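Local coordinates for protein D-alanyl-lipoteichoic acid synthetase (Streptococcus pneumoniae, PDB 3BMA) that probably takes part in adding D-alanine to lipoteichoic acid during cell-wall biogenesis, as a membrane-associated DltD-family protein related to the SGNH hydrolases, at residues Asp128-Thr131 / Ser132-His136; Asn246-Asn250 / Glu251-Lys255; Ala307-Glu311 / Asp312-Gln316. The protein carries 1 engineered substitution. All blocks are in the same frame, centred on the assembly; numbering follows the deposited sequence.

Interaction 1: residues Asp128-Thr131 / Ser132-His136; sequences DQLT and SFLKH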
loop_
_atom_site.group_PDB
_atom_site.type_symbol
_atom_site.label_atom_id
_atom_site.label_comp_id
_atom_site.label_asym_id
_atom_site.label_seq_id
_atom_site.Cartn_x
_atom_site.Cartn_y
_atom_site.Cartn_z
ATOM N N ASP C 128 18.506 -0.684 9.460
ATOM C CA ASP C 128 18.306 0.755 9.293
ATOM C C ASP C 128 19.244 1.305 8.220
ATOM O O ASP C 128 18.863 2.208 7.479
ATOM C CB ASP C 128 18.488 1.490 10.630
ATOM C CG ASP C 128 18.225 2.983 10.525
ATOM O OD1 ASP C 128 17.337 3.413 9.753
ATOM O OD2 ASP C 128 18.919 3.735 11.228
ATOM N N GLN C 129 20.449 0.739 8.124
ATOM C CA GLN C 129 21.410 1.094 7.073
ATOM C C GLN C 129 20.982 0.596 5.696
ATOM O O GLN C 129 21.217 1.272 4.695
ATOM C CB GLN C 129 22.795 0.545 7.397
ATOM C CG GLN C 129 23.557 1.366 8.418
ATOM C CD GLN C 129 24.792 0.666 8.928
ATOM O OE1 GLN C 129 25.480 -0.025 8.177
ATOM N NE2 GLN C 129 25.087 0.843 10.215
ATOM N N LEU C 130 20.375 -0.590 5.656
ATOM C CA LEU C 130 19.843 -1.162 4.421
ATOM C C LEU C 130 18.784 -0.240 3.822
ATOM O O LEU C 130 18.886 0.145 2.662
ATOM C CB LEU C 130 19.229 -2.540 4.688
ATOM C CG LEU C 130 19.361 -3.690 3.679
ATOM C CD1 LEU C 130 18.445 -4.821 4.099
ATOM C CD2 LEU C 130 19.085 -3.313 2.229
ATOM N N THR C 131 17.787 0.121 4.629
ATOM C CA THR C 131 16.663 0.939 4.164
ATOM C C THR C 131 17.054 2.386 3.854
ATOM O O THR C 131 16.486 2.991 2.943
ATOM C CB THR C 131 15.469 0.904 5.142
ATOM O OG1 THR C 131 15.932 1.047 6.491
ATOM C CG2 THR C 131 14.699 -0.398 5.005
ATOM N N SER C 132 18.022 2.919 4.607
ATOM C CA SER C 132 18.611 4.242 4.346
ATOM C C SER C 132 19.358 4.277 3.021
ATOM O O SER C 132 19.305 5.277 2.297
ATOM C CB SER C 132 19.585 4.632 5.455
ATOM O OG SER C 132 18.922 4.734 6.698
ATOM N N PHE C 133 20.062 3.187 2.724
ATOM C CA PHE C 133 20.745 3.022 1.445
ATOM C C PHE C 133 19.753 3.025 0.283
ATOM O O PHE C 133 19.954 3.741 -0.692
ATOM C CB PHE C 133 21.598 1.746 1.444
ATOM C CG PHE C 133 22.082 1.329 0.078
ATOM C CD1 PHE C 133 21.611 0.157 -0.510
ATOM C CD2 PHE C 133 23.011 2.102 -0.617
ATOM C CE1 PHE C 133 22.050 -0.231 -1.766
ATOM C CE2 PHE C 133 23.457 1.718 -1.878
ATOM C CZ PHE C 133 22.976 0.551 -2.452
ATOM N N LEU C 134 18.679 2.246 0.402
ATOM C CA LEU C 134 17.669 2.134 -0.661
ATOM C C LEU C 134 16.848 3.415 -0.831
ATOM O O LEU C 134 16.365 3.698 -1.924
ATOM C CB LEU C 134 16.738 0.940 -0.415
ATOM C CG LEU C 134 17.307 -0.485 -0.375
ATOM C CD1 LEU C 134 16.314 -1.440 0.268
ATOM C CD2 LEU C 134 17.691 -0.979 -1.759
ATOM N N LYS C 135 16.692 4.180 0.249
ATOM C CA LYS C 135 15.978 5.454 0.192
ATOM C C LYS C 135 16.807 6.543 -0.488
ATOM O O LYS C 135 16.292 7.295 -1.322
ATOM C CB LYS C 135 15.566 5.916 1.594
ATOM C CG LYS C 135 14.570 7.069 1.594
ATOM C CD LYS C 135 14.563 7.790 2.932
ATOM C CE LYS C 135 13.811 9.109 2.843
ATOM N NZ LYS C 135 13.769 9.823 4.151
ATOM N N HIS C 136 18.090 6.619 -0.135
ATOM C CA HIS C 136 18.947 7.723 -0.572
ATOM C C HIS C 136 19.768 7.445 -1.824
ATOM O O HIS C 136 20.505 8.321 -2.275
ATOM C CB HIS C 136 19.865 8.171 0.567
ATOM C CG HIS C 136 19.127 8.762 1.724
ATOM N ND1 HIS C 136 18.947 8.088 2.911
ATOM C CD2 HIS C 136 18.491 9.949 1.863
ATOM C CE1 HIS C 136 18.241 8.839 3.737
ATOM N NE2 HIS C 136 17.955 9.974 3.127
#
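The carbonyl oxygen of Asp-128 is gripped twice by Ser-132, and it illustrates how a serine inside an alpha-helix can turn its hydroxyl back onto the preceding turn. The helix is 127-136. Ser-132 OG donates to Asp-128 O at 2.6 Å, while Ser-132 N donates to the same oxygen at 3.1 Å in the ordinary i to i+4 bond. The two donors come from opposite faces of the carbonyl plane, each tilted out of it, so that one oxygen can accept both without the donors colliding. Ser-132 OG lies anti to its own carbonyl carbon and beside the backbone N (chi1 -62°), the placement that lets hydroxyl and amide share one acceptor. In the carboxylate of Asp-128, OD1 stays near the hydroxyl, 3.7 Å from Ser-132 OG, while OD2 takes a salt bridge with Arg-29 and a hydrogen bond from Gln-92; Arg-29 also makes a weak hydrogen bond with Ser-132 OG.

The next residues continue the backbone pattern, Phe-133 N to Gln-129 O and Leu-134 N to Leu-130 O. On the apolar side Leu-130 and Leu-134 lie side by side and point the same way, with Leu-130 CD2 and Leu-134 CD1 at 3.9 Å. Both side chains pack on helix 160-167, and Leu-130 also meets Phe-194 of a second subunit, so the helix is buried between neighbouring helices and a subunit interface. Phe-133 sets its ring edge-to-face with Phe-88.

One turn further on, the double grip recurs with a different donor. Ser-132 O accepts from His-136 N and from the imidazole, again from opposite faces of its plane; His-136 ND1 reaches Ser-132 O at 2.9 Å, with the oxygen tilted 21° out of the ring plane.

Interaction 2: residues Asn246-Asn250 / Glu251-Lys255; sequences NYFYN and EQIKK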
loop_
_atom_site.group_PDB
_atom_site.type_symbol
_atom_site.label_atom_id
_atom_site.label_comp_id
_atom_site.label_asym_id
_atom_site.label_seq_id
_atom_site.Cartn_x
_atom_site.Cartn_y
_atom_site.Cartn_z
ATOM N N ASN C 246 53.205 -3.074 25.844
ATOM C CA ASN C 246 53.385 -4.293 26.640
ATOM C C ASN C 246 52.243 -5.297 26.503
ATOM O O ASN C 246 52.479 -6.499 26.354
ATOM C CB ASN C 246 53.581 -3.942 28.120
ATOM C CG ASN C 246 54.919 -3.274 28.397
ATOM O OD1 ASN C 246 55.851 -3.350 27.593
ATOM N ND2 ASN C 246 55.018 -2.616 29.547
ATOM N N TYR C 247 51.016 -4.782 26.543
ATOM C CA TYR C 247 49.803 -5.590 26.482
ATOM C C TYR C 247 49.623 -6.235 25.106
ATOM O O TYR C 247 49.251 -7.405 25.013
ATOM C CB TYR C 247 48.592 -4.719 26.815
ATOM C CG TYR C 247 47.704 -5.258 27.914
ATOM C CD1 TYR C 247 47.998 -5.010 29.258
ATOM C CD2 TYR C 247 46.560 -5.996 27.613
ATOM C CE1 TYR C 247 47.180 -5.496 30.277
ATOM C CE2 TYR C 247 45.734 -6.489 28.624
ATOM C CZ TYR C 247 46.049 -6.235 29.953
ATOM O OH TYR C 247 45.234 -6.720 30.954
ATOM N N PHE C 248 49.902 -5.471 24.050
ATOM C CA PHE C 248 49.764 -5.949 22.670
ATOM C C PHE C 248 50.825 -6.981 22.283
ATOM O O PHE C 248 50.518 -7.961 21.597
ATOM C CB PHE C 248 49.786 -4.780 21.675
ATOM C CG PHE C 248 49.619 -5.204 20.238
ATOM C CD1 PHE C 248 48.351 -5.400 19.704
ATOM C CD2 PHE C 248 50.730 -5.417 19.419
ATOM C CE1 PHE C 248 48.188 -5.798 18.381
ATOM C CE2 PHE C 248 50.576 -5.813 18.093
ATOM C CZ PHE C 248 49.305 -6.006 17.575
ATOM N N TYR C 249 52.068 -6.738 22.700
ATOM C CA TYR C 249 53.197 -7.608 22.371
ATOM C C TYR C 249 53.016 -9.023 22.917
ATOM O O TYR C 249 53.309 -9.991 22.221
ATOM C CB TYR C 249 54.517 -7.001 22.865
ATOM C CG TYR C 249 55.738 -7.855 22.594
ATOM C CD1 TYR C 249 56.353 -8.572 23.623
ATOM C CD2 TYR C 249 56.281 -7.946 21.311
ATOM C CE1 TYR C 249 57.475 -9.361 23.381
ATOM C CE2 TYR C 249 57.405 -8.734 21.059
ATOM C CZ TYR C 249 57.995 -9.436 22.099
ATOM O OH TYR C 249 59.105 -10.213 21.863
ATOM N N ASN C 250 52.522 -9.125 24.151
ATOM C CA ASN C 250 52.274 -10.414 24.801
ATOM C C ASN C 250 51.187 -11.252 24.132
ATOM O O ASN C 250 51.294 -12.478 24.071
ATOM C CB ASN C 250 51.916 -10.212 26.277
ATOM C CG ASN C 250 53.089 -9.717 27.107
ATOM O OD1 ASN C 250 54.242 -10.088 26.871
ATOM N ND2 ASN C 250 52.794 -8.882 28.098
ATOM N N GLU C 251 50.158 -10.582 23.621
ATOM C CA GLU C 251 48.951 -11.257 23.148
ATOM C C GLU C 251 48.952 -11.656 21.670
ATOM O O GLU C 251 48.472 -12.737 21.322
ATOM C CB GLU C 251 47.709 -10.431 23.492
ATOM C CG GLU C 251 47.338 -10.479 24.976
ATOM C CD GLU C 251 46.434 -9.335 25.416
ATOM O OE1 GLU C 251 45.828 -8.664 24.550
ATOM O OE2 GLU C 251 46.327 -9.108 26.640
ATOM N N GLN C 252 49.486 -10.793 20.807
ATOM C CA GLN C 252 49.430 -11.019 19.357
ATOM C C GLN C 252 50.739 -11.459 18.695
ATOM O O GLN C 252 50.716 -12.011 17.592
ATOM C CB GLN C 252 48.865 -9.792 18.631
ATOM C CG GLN C 252 47.390 -9.899 18.253
ATOM C CD GLN C 252 46.452 -9.590 19.405
ATOM O OE1 GLN C 252 46.575 -8.557 20.066
ATOM N NE2 GLN C 252 45.499 -10.483 19.644
ATOM N N ILE C 253 51.871 -11.211 19.352
ATOM C CA ILE C 253 53.181 -11.378 18.705
ATOM C C ILE C 253 54.173 -12.281 19.463
ATOM O O ILE C 253 54.945 -13.012 18.832
ATOM C CB ILE C 253 53.785 -9.981 18.313
ATOM C CG1 ILE C 253 53.157 -9.499 16.998
ATOM C CG2 ILE C 253 55.312 -10.010 18.180
ATOM C CD1 ILE C 253 53.249 -8.019 16.754
ATOM N N LYS C 254 54.115 -12.257 20.797
ATOM C CA LYS C 254 55.087 -12.948 21.668
ATOM C C LYS C 254 55.341 -14.421 21.336
ATOM O O LYS C 254 56.471 -14.795 21.013
ATOM C CB LYS C 254 54.691 -12.810 23.143
ATOM C CG LYS C 254 55.740 -13.303 24.138
ATOM C CD LYS C 254 55.210 -13.290 25.572
ATOM C CE LYS C 254 54.130 -14.353 25.794
ATOM N NZ LYS C 254 53.676 -14.413 27.212
ATOM N N LYS C 255 54.297 -15.246 21.407
ATOM C CA LYS C 255 54.448 -16.688 21.184
ATOM C C LYS C 255 54.488 -17.093 19.702
ATOM O O LYS C 255 54.932 -18.195 19.370
ATOM C CB LYS C 255 53.395 -17.500 21.960
ATOM C CG LYS C 255 51.944 -17.330 21.496
ATOM C CD LYS C 255 51.169 -16.329 22.352
ATOM C CE LYS C 255 50.746 -16.933 23.689
ATOM N NZ LYS C 255 49.946 -15.972 24.493
#
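Phe-248 and Gln-252 cross at about a right angle, one turn apart on the short helix 246-253, and show how an exposed helix can dress its aromatic residues with the side chains that follow them. The methylene Gln-252 CB sits over one face of the phenyl ring in a CH-pi contact, 4.2 Å from the centroid and 22° off the ring normal. The Gln-252 chain then bends at chi2 (81°), which carries its amide back along the ring until Gln-252 OE1 stands 3.6 Å from Phe-248 CE1; amide and ring planes remain 49° apart. At another part of the same ring, Phe-248 CE2 meets Ile-253 CD1 at 3.7 Å. The phenyl group also touches Asp-348 and Thr-349, joining the helix to a later loop.

Ile-253 serves a second aromatic residue. Its CG2 branch lies anti to the backbone N and approaches Tyr-249 CE2 at 3.8 Å, the two side chains again crossing at about a right angle. The isoleucine thus places one branch against each ring, CD1 on Phe-248 and CG2 on Tyr-249. In the pair Tyr-247 and Glu-251 a carboxylate oxygen lies against ring C-H carbons: the two planes are nearly perpendicular, and Glu-251 OE2 comes within 3.3 Å of both Tyr-247 CD2 and Tyr-247 CE2.

The backbone beneath these pairs widens at 251-253. Gln-252 N makes a regular, rather straight bond to Phe-248 O, whereas the i to i+4 bond from Ile-253 N to Tyr-249 O is weak. The shorter bond to that carbonyl comes from one residue further on, in a pi-type turn where Lys-254 N reaches Tyr-249 O at 2.8 Å.

Interaction 3: residues Ala307-Glu311 / Asp312-Gln316; sequences AGLRE and DMYQQ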
loop_
_atom_site.group_PDB
_atom_site.type_symbol
_atom_site.label_atom_id
_atom_site.label_comp_id
_atom_site.label_asym_id
_atom_site.label_seq_id
_atom_site.Cartn_x
_atom_site.Cartn_y
_atom_site.Cartn_z
ATOM N N ALA C 307 59.163 -8.683 9.686
ATOM C CA ALA C 307 58.153 -9.441 8.946
ATOM C C ALA C 307 58.388 -9.466 7.437
ATOM O O ALA C 307 57.782 -10.269 6.732
ATOM C CB ALA C 307 56.758 -8.918 9.259
ATOM N N GLY C 308 59.253 -8.584 6.941
ATOM C CA GLY C 308 59.594 -8.558 5.516
ATOM C C GLY C 308 58.623 -7.780 4.652
ATOM O O GLY C 308 58.566 -7.978 3.435
ATOM N N LEU C 309 57.860 -6.892 5.283
ATOM C CA LEU C 309 56.916 -6.020 4.589
ATOM C C LEU C 309 57.698 -4.926 3.857
ATOM O O LEU C 309 58.379 -4.116 4.485
ATOM C CB LEU C 309 55.928 -5.421 5.603
ATOM C CG LEU C 309 54.535 -4.858 5.271
ATOM C CD1 LEU C 309 54.568 -3.421 4.760
ATOM C CD2 LEU C 309 53.778 -5.756 4.317
ATOM N N ARG C 310 57.593 -4.926 2.529
ATOM C CA ARG C 310 58.386 -4.048 1.662
ATOM C C ARG C 310 58.002 -2.563 1.752
ATOM O O ARG C 310 56.833 -2.200 1.589
ATOM C CB ARG C 310 58.307 -4.531 0.207
ATOM C CG ARG C 310 58.924 -5.910 -0.028
ATOM C CD ARG C 310 58.530 -6.488 -1.387
ATOM N NE ARG C 310 57.142 -6.955 -1.420
ATOM C CZ ARG C 310 56.485 -7.318 -2.522
ATOM N NH1 ARG C 310 57.074 -7.271 -3.711
ATOM N NH2 ARG C 310 55.228 -7.726 -2.436
ATOM N N GLU C 311 59.003 -1.718 2.012
ATOM C CA GLU C 311 58.827 -0.263 2.070
ATOM C C GLU C 311 58.561 0.330 0.692
ATOM O O GLU C 311 57.837 1.316 0.570
ATOM C CB GLU C 311 60.057 0.413 2.681
ATOM C CG GLU C 311 60.225 0.195 4.178
ATOM C CD GLU C 311 61.437 0.917 4.754
ATOM O OE1 GLU C 311 61.688 2.080 4.364
ATOM O OE2 GLU C 311 62.133 0.322 5.607
ATOM N N ASP C 312 59.159 -0.280 -0.332
ATOM C CA ASP C 312 58.955 0.115 -1.727
ATOM C C ASP C 312 57.518 -0.119 -2.194
ATOM O O ASP C 312 56.978 0.680 -2.958
ATOM C CB ASP C 312 59.944 -0.610 -2.654
ATOM C CG ASP C 312 60.017 -2.106 -2.380
ATOM O OD1 ASP C 312 59.447 -2.891 -3.172
ATOM O OD2 ASP C 312 60.641 -2.494 -1.368
ATOM N N MET C 313 56.917 -1.216 -1.730
ATOM C CA MET C 313 55.511 -1.527 -1.995
ATOM C C MET C 313 54.618 -0.570 -1.216
ATOM O O MET C 313 53.684 -0.002 -1.778
ATOM C CB MET C 313 55.197 -2.987 -1.620
ATOM C CG MET C 313 53.708 -3.416 -1.713
ATOM S SD MET C 313 52.648 -3.034 -0.283
ATOM C CE MET C 313 53.565 -3.773 1.064
ATOM N N TYR C 314 54.921 -0.399 0.071
ATOM C CA TYR C 314 54.103 0.406 0.983
ATOM C C TYR C 314 53.933 1.867 0.557
ATOM O O TYR C 314 52.862 2.443 0.739
ATOM C CB TYR C 314 54.646 0.331 2.414
ATOM C CG TYR C 314 53.645 0.767 3.464
ATOM C CD1 TYR C 314 53.704 2.042 4.028
ATOM C CD2 TYR C 314 52.629 -0.091 3.886
ATOM C CE1 TYR C 314 52.782 2.449 4.986
ATOM C CE2 TYR C 314 51.701 0.308 4.845
ATOM C CZ TYR C 314 51.787 1.579 5.395
ATOM O OH TYR C 314 50.877 1.989 6.343
ATOM N N GLN C 315 54.985 2.462 -0.002
ATOM C CA GLN C 315 54.902 3.835 -0.496
ATOM C C GLN C 315 54.268 3.895 -1.883
ATOM O O GLN C 315 53.719 4.923 -2.271
ATOM C CB GLN C 315 56.273 4.517 -0.491
ATOM C CG GLN C 315 56.946 4.603 0.887
ATOM C CD GLN C 315 56.132 5.369 1.932
ATOM O OE1 GLN C 315 55.472 6.367 1.627
ATOM N NE2 GLN C 315 56.196 4.905 3.180
ATOM N N GLN C 316 54.341 2.786 -2.616
ATOM C CA GLN C 316 53.723 2.677 -3.936
ATOM C C GLN C 316 52.196 2.578 -3.846
ATOM O O GLN C 316 51.492 3.003 -4.767
ATOM C CB GLN C 316 54.297 1.479 -4.693
ATOM C CG GLN C 316 54.210 1.569 -6.206
ATOM C CD GLN C 316 54.731 0.322 -6.897
ATOM O OE1 GLN C 316 54.227 -0.068 -7.954
ATOM N NE2 GLN C 316 55.742 -0.313 -6.304
HETATM O O HOH W 1 61.823 -2.860 1.511
#
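A chi1 of -158° in Leu-309 swings its CG away from the backbone N, and its branched end comes up against the first turn of helix 311-326. Met-313, bent at chi2 and chi3, curls its methyl back to touch both leucine branches, with Leu-309 CD2 and Met-313 CE 3.8 Å apart; Leu-309 CD1 in addition reaches Tyr-314 CD2 at 4.0 Å. This is a helix N-terminus, with Arg-310 at the N-cap and Gly-308, at positive phi, leaving the preceding helix 301-307. Arg-310 O accepts the first i to i+4 bond, from Tyr-314 N at 3.0 Å, and Glu-311 O takes the next from Gln-315 N.

Asp-312 turns its carboxylate back over the N-cap residue, where Asp-312 OD2 comes 3.5 Å from Arg-310 CB. The guanidinium makes no contact with this carboxylate and donates instead from NH2 to Phe-267 O. A water accepts from Glu-311 N at 3.1 Å and donates to Asp-312 OD2, bridging a first-turn amide to an acid. Such an acid beside amides at the positive end of the helix dipole would probably be stabilised in its charged form, while Leu-309, Met-313 and Tyr-314 pack together on the buried side.

How the interactions relate
The three contacts come in series along one chain, all within the part that defines the DltD family, and each is a local contact within one or two helical turns. Interaction 1, on helix 127-136, lies across the centre of the chain from the others, with its centre 40 Å from that of interaction 2 and 39 Å from that of interaction 3. Interactions 2 and 3 are nearer neighbours, about 8 Å apart at their nearest atoms but not touching. Helix 311-326 falls between strands 291-296 and 333-335 of the five-stranded parallel sheet, making interaction 3 part of a beta-alpha-beta connection. Of the three, only interaction 1 touches another subunit.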